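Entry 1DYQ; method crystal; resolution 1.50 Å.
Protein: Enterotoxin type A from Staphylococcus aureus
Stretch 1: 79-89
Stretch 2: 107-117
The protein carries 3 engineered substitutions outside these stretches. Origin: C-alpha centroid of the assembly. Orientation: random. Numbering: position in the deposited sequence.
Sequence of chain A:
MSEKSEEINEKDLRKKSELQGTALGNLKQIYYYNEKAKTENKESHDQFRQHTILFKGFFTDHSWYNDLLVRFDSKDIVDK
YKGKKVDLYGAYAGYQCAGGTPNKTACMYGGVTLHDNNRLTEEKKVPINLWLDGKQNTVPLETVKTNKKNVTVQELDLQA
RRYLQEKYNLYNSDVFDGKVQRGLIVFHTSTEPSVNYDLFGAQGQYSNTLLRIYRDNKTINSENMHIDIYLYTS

Stretch 1 (79-89) DKYKGKKVDLY
Stretch 2 (107-117) CMYGGVTLHDN

The strand that runs through V86 to Y89 and on beyond the stretch pairs antiparallel with strand 112-114, their axes 153° apart in direction and 4.6 Å at closest approach. D87 faces T113 as a hydrogen-bonded pair (CA-CA 5.4 Å); the non-hydrogen-bonded pairs beside it set V86 CA 4.4 Å from L114 CA and L88 CA 4.8 Å from V112 CA. Before its strand, stretch 1 makes a type II turn from Y81 to K84, with K84 N bonded to Y81 O at 3.2 Å and G83 at phi/psi 75/18.

Stretch 2 opens in an earlier extended segment, 107-109. C107 and Y109 (both chi1 m) do not touch stretch 1, but M108, at -128/147 with chi1 and chi2 both t, points toward it and brings CE to 4.1 Å from L88 CD2. The chain then changes course through two glycines, G110 at 63/-141 and G111 at 88/7. Positive phi favours glycine at both, and G111 has a second reason: a CB there would lie 3.0 Å from Y89 O. Its carbonyl does the useful work, accepting Y89 N at 2.8 Å, while L88 CA approaches G111 O at 3.4 Å in a CA-H...O contact.

V112 (-110/141, chi1 t) is the meeting point of the apolar contacts, touching Y81, V86 and L88. It shares a sheet face with L88, whose m,t rotamer sets CD2 3.7 Å from V112 CG2. V112 CG1 lies 3.6 Å from V86 CB and 3.6 Å from Y81 CD1. The Y81 ring, at chi1 -56° and chi2 -70°, has V112 CB over one face. On the backbone, V112 CA sits 3.5 Å from D87 O.

T113 (-136/147, chi1 p) closes a reciprocal pair with D87: D87 N donates to T113 O at 2.9 Å and T113 N donates to D87 O at 3.0 Å. The carbonyl T113 O also receives V86 CA at 3.2 Å. T113 and D87 project from the face opposite V112 and L88, where water takes up the polar groups. One water lies within hydrogen-bonding reach of D87 O at 3.2 Å, G111 O at 2.9 Å and T113 OG1 at 2.9 Å, and with two protons can serve two of them at a time; another accepts from T113 OG1 at 2.7 Å and donates to D87 OD2 at 2.6 Å and L114 O at 2.8 Å.

L114 (-60/138; m,t) starts away from stretch 1, yet its end returns: CD2 is 3.6 Å from K80 O, 3.8 Å from K84 CB and 4.1 Å from Y81 CD1. L114 N lies at the edge of the Y81 ring, 3.8 Å from CE1.

H115 (-77/-46, chi1 t, chi2 83°) ends the pairing with two bonds. Its N donates to K85 O at 2.9 Å, continuing the backbone ladder, and its ring, edge-on, donates from ND1 to D87 OD1 at 2.7 Å. D87, with chi1 m, therefore ties strand to loop as well as strand to strand. At D116 (-62/132) direct bonding gives way to water, which accepts from D116 N at 3.1 Å and donates to K85 O at 2.7 Å; N117, at 59/24, is out of contact.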

# COMPACT_ATOMS: atom_id res chain seq x y z
N ASP A 79 -1.82 19.88 -0.96
CA ASP A 79 -1.08 21.07 -0.54
C ASP A 79 0.05 20.78 0.41
O ASP A 79 1.05 21.57 0.44
CB ASP A 79 -2.01 22.14 0.03
CG ASP A 79 -2.84 22.84 -1.02
OD1 ASP A 79 -2.58 22.66 -2.23
OD2 ASP A 79 -3.79 23.56 -0.63
N LYS A 80 0.08 19.67 1.12
CA LYS A 80 1.20 19.31 1.99
C LYS A 80 2.47 19.04 1.19
O LYS A 80 3.59 19.13 1.68
CB LYS A 80 0.89 18.04 2.80
CG LYS A 80 0.02 18.19 4.01
CD LYS A 80 0.04 16.89 4.85
CE LYS A 80 -1.03 15.94 4.35
NZ LYS A 80 -1.72 15.22 5.46
N TYR A 81 2.31 18.52 -0.05
CA TYR A 81 3.38 17.99 -0.82
C TYR A 81 3.71 18.76 -2.10
O TYR A 81 4.81 18.58 -2.63
CB TYR A 81 3.02 16.52 -1.23
CG TYR A 81 2.73 15.69 0.03
CD1 TYR A 81 3.77 15.37 0.89
CD2 TYR A 81 1.46 15.24 0.27
CE1 TYR A 81 3.50 14.65 2.05
CE2 TYR A 81 1.18 14.49 1.43
CZ TYR A 81 2.21 14.21 2.30
OH TYR A 81 1.96 13.48 3.44
N LYS A 82 2.76 19.52 -2.59
CA LYS A 82 2.99 20.24 -3.87
C LYS A 82 4.14 21.22 -3.71
O LYS A 82 4.19 22.01 -2.78
CB LYS A 82 1.71 20.97 -4.25
CG LYS A 82 1.74 21.62 -5.63
CD LYS A 82 0.44 22.41 -5.82
CE LYS A 82 0.46 23.67 -4.96
NZ LYS A 82 -0.89 24.28 -4.85
N GLY A 83 5.13 21.10 -4.60
CA GLY A 83 6.25 22.01 -4.62
C GLY A 83 7.25 21.77 -3.49
O GLY A 83 8.10 22.65 -3.24
N LYS A 84 7.22 20.60 -2.88
CA LYS A 84 8.15 20.28 -1.79
C LYS A 84 9.03 19.10 -2.18
O LYS A 84 8.62 18.28 -3.03
CB LYS A 84 7.36 19.84 -0.54
CG LYS A 84 6.40 20.85 0.02
CD LYS A 84 7.15 21.97 0.72
CE LYS A 84 6.21 22.83 1.54
NZ LYS A 84 5.30 23.63 0.68
N LYS A 85 10.19 18.97 -1.55
CA LYS A 85 11.02 17.80 -1.78
C LYS A 85 10.35 16.60 -1.04
O LYS A 85 9.95 16.77 0.11
CB LYS A 85 12.44 17.93 -1.31
CG LYS A 85 13.25 19.01 -2.07
CD LYS A 85 13.55 18.51 -3.47
CE LYS A 85 14.71 19.27 -4.10
NZ LYS A 85 14.27 20.03 -5.30
N VAL A 86 10.06 15.60 -1.84
CA VAL A 86 9.33 14.42 -1.33
C VAL A 86 10.06 13.16 -1.70
O VAL A 86 10.86 13.09 -2.64
CB VAL A 86 7.90 14.37 -1.92
CG1 VAL A 86 7.08 15.54 -1.44
CG2 VAL A 86 7.95 14.28 -3.44
N ASP A 87 9.71 12.06 -1.02
CA ASP A 87 10.07 10.72 -1.38
C ASP A 87 8.76 9.97 -1.75
O ASP A 87 7.71 10.32 -1.22
CB ASP A 87 10.76 9.97 -0.24
CG ASP A 87 11.99 10.69 0.28
OD1 ASP A 87 12.71 11.32 -0.54
OD2 ASP A 87 12.24 10.61 1.50
N LEU A 88 8.91 9.05 -2.66
CA LEU A 88 7.77 8.28 -3.15
C LEU A 88 7.96 6.78 -2.84
O LEU A 88 9.02 6.24 -2.95
CB LEU A 88 7.66 8.41 -4.69
CG LEU A 88 7.59 9.88 -5.18
CD1 LEU A 88 7.58 9.81 -6.74
CD2 LEU A 88 6.38 10.57 -4.68
N TYR A 89 6.83 6.16 -2.46
CA TYR A 89 6.82 4.70 -2.30
C TYR A 89 5.37 4.22 -2.48
O TYR A 89 4.53 4.42 -1.62
CB TYR A 89 7.34 4.25 -0.92
CG TYR A 89 7.60 2.75 -0.84
CD1 TYR A 89 6.57 1.82 -0.99
CD2 TYR A 89 8.87 2.28 -0.57
CE1 TYR A 89 6.82 0.45 -0.94
CE2 TYR A 89 9.13 0.92 -0.51
CZ TYR A 89 8.11 0.02 -0.66
OH TYR A 89 8.37 -1.33 -0.63
N CYS A 107 -0.80 6.08 -12.82
CA CYS A 107 -1.28 6.72 -11.63
C CYS A 107 -0.97 5.91 -10.36
O CYS A 107 -0.94 4.68 -10.38
CB CYS A 107 -2.81 6.95 -11.71
SG CYS A 107 -3.22 8.16 -13.04
N MET A 108 -0.70 6.64 -9.31
CA MET A 108 -0.50 6.04 -7.96
C MET A 108 -1.40 6.77 -7.00
O MET A 108 -1.64 8.00 -7.17
CB MET A 108 0.96 6.21 -7.61
CG MET A 108 1.40 6.19 -6.19
SD MET A 108 3.23 6.03 -6.17
CE MET A 108 3.68 7.64 -5.61
N TYR A 109 -1.93 6.12 -5.98
CA TYR A 109 -2.73 6.72 -4.96
C TYR A 109 -1.90 7.04 -3.72
O TYR A 109 -1.32 6.10 -3.14
CB TYR A 109 -3.86 5.78 -4.55
CG TYR A 109 -4.93 5.50 -5.57
CD1 TYR A 109 -5.87 6.49 -5.88
CD2 TYR A 109 -5.08 4.23 -6.10
CE1 TYR A 109 -6.91 6.20 -6.77
CE2 TYR A 109 -6.12 3.94 -6.96
CZ TYR A 109 -7.00 4.94 -7.30
OH TYR A 109 -8.08 4.61 -8.12
N GLY A 110 -1.71 8.31 -3.42
CA GLY A 110 -0.83 8.64 -2.27
C GLY A 110 0.59 8.18 -2.48
O GLY A 110 1.16 8.24 -3.58
N GLY A 111 1.23 7.66 -1.41
CA GLY A 111 2.59 7.17 -1.50
C GLY A 111 3.65 8.23 -1.24
O GLY A 111 4.83 7.92 -1.52
N VAL A 112 3.28 9.44 -0.85
CA VAL A 112 4.27 10.52 -0.77
C VAL A 112 4.58 10.92 0.67
O VAL A 112 3.69 11.04 1.50
CB VAL A 112 3.67 11.76 -1.49
CG1 VAL A 112 4.67 12.91 -1.55
CG2 VAL A 112 3.26 11.35 -2.89
N THR A 113 5.86 11.21 0.93
CA THR A 113 6.25 11.75 2.24
C THR A 113 7.23 12.92 2.05
O THR A 113 7.98 12.92 1.09
CB THR A 113 6.99 10.68 3.09
OG1 THR A 113 7.92 9.98 2.33
CG2 THR A 113 5.94 9.72 3.68
N LEU A 114 7.16 13.89 2.95
CA LEU A 114 8.17 14.98 2.89
C LEU A 114 9.55 14.38 3.05
O LEU A 114 9.76 13.49 3.88
CB LEU A 114 7.88 16.01 3.97
CG LEU A 114 6.57 16.79 3.76
CD1 LEU A 114 6.21 17.59 4.99
CD2 LEU A 114 6.72 17.66 2.51
N HIS A 115 10.51 14.86 2.24
CA HIS A 115 11.83 14.28 2.26
C HIS A 115 12.63 14.74 3.48
O HIS A 115 13.40 14.04 4.08
CB HIS A 115 12.59 14.64 1.00
CG HIS A 115 14.02 14.24 0.95
ND1 HIS A 115 14.52 13.02 0.62
CD2 HIS A 115 15.12 15.04 1.27
CE1 HIS A 115 15.86 13.04 0.69
NE2 HIS A 115 16.22 14.25 1.10
N ASP A 116 12.53 16.08 3.68
CA ASP A 116 13.40 16.71 4.63
C ASP A 116 13.25 16.25 6.08
O ASP A 116 12.22 16.18 6.67
CB ASP A 116 13.47 18.20 4.55
CG ASP A 116 14.03 18.79 3.30
OD1 ASP A 116 14.77 18.17 2.52
OD2 ASP A 116 13.82 20.05 3.14
N ASN A 117 14.50 15.99 6.58
CA ASN A 117 14.58 15.58 8.01
C ASN A 117 13.75 14.33 8.21
O ASN A 117 13.58 13.91 9.36
CB ASN A 117 14.11 16.72 8.90
CG ASN A 117 14.92 18.00 8.77
OD1 ASN A 117 16.14 17.97 8.91
ND2 ASN A 117 14.24 19.12 8.54
O HOH W 1 10.96 18.24 2.18
O HOH W 2 6.79 7.88 0.65
O HOH W 3 10.30 10.86 3.20
O HOH W 4 14.15 10.79 3.40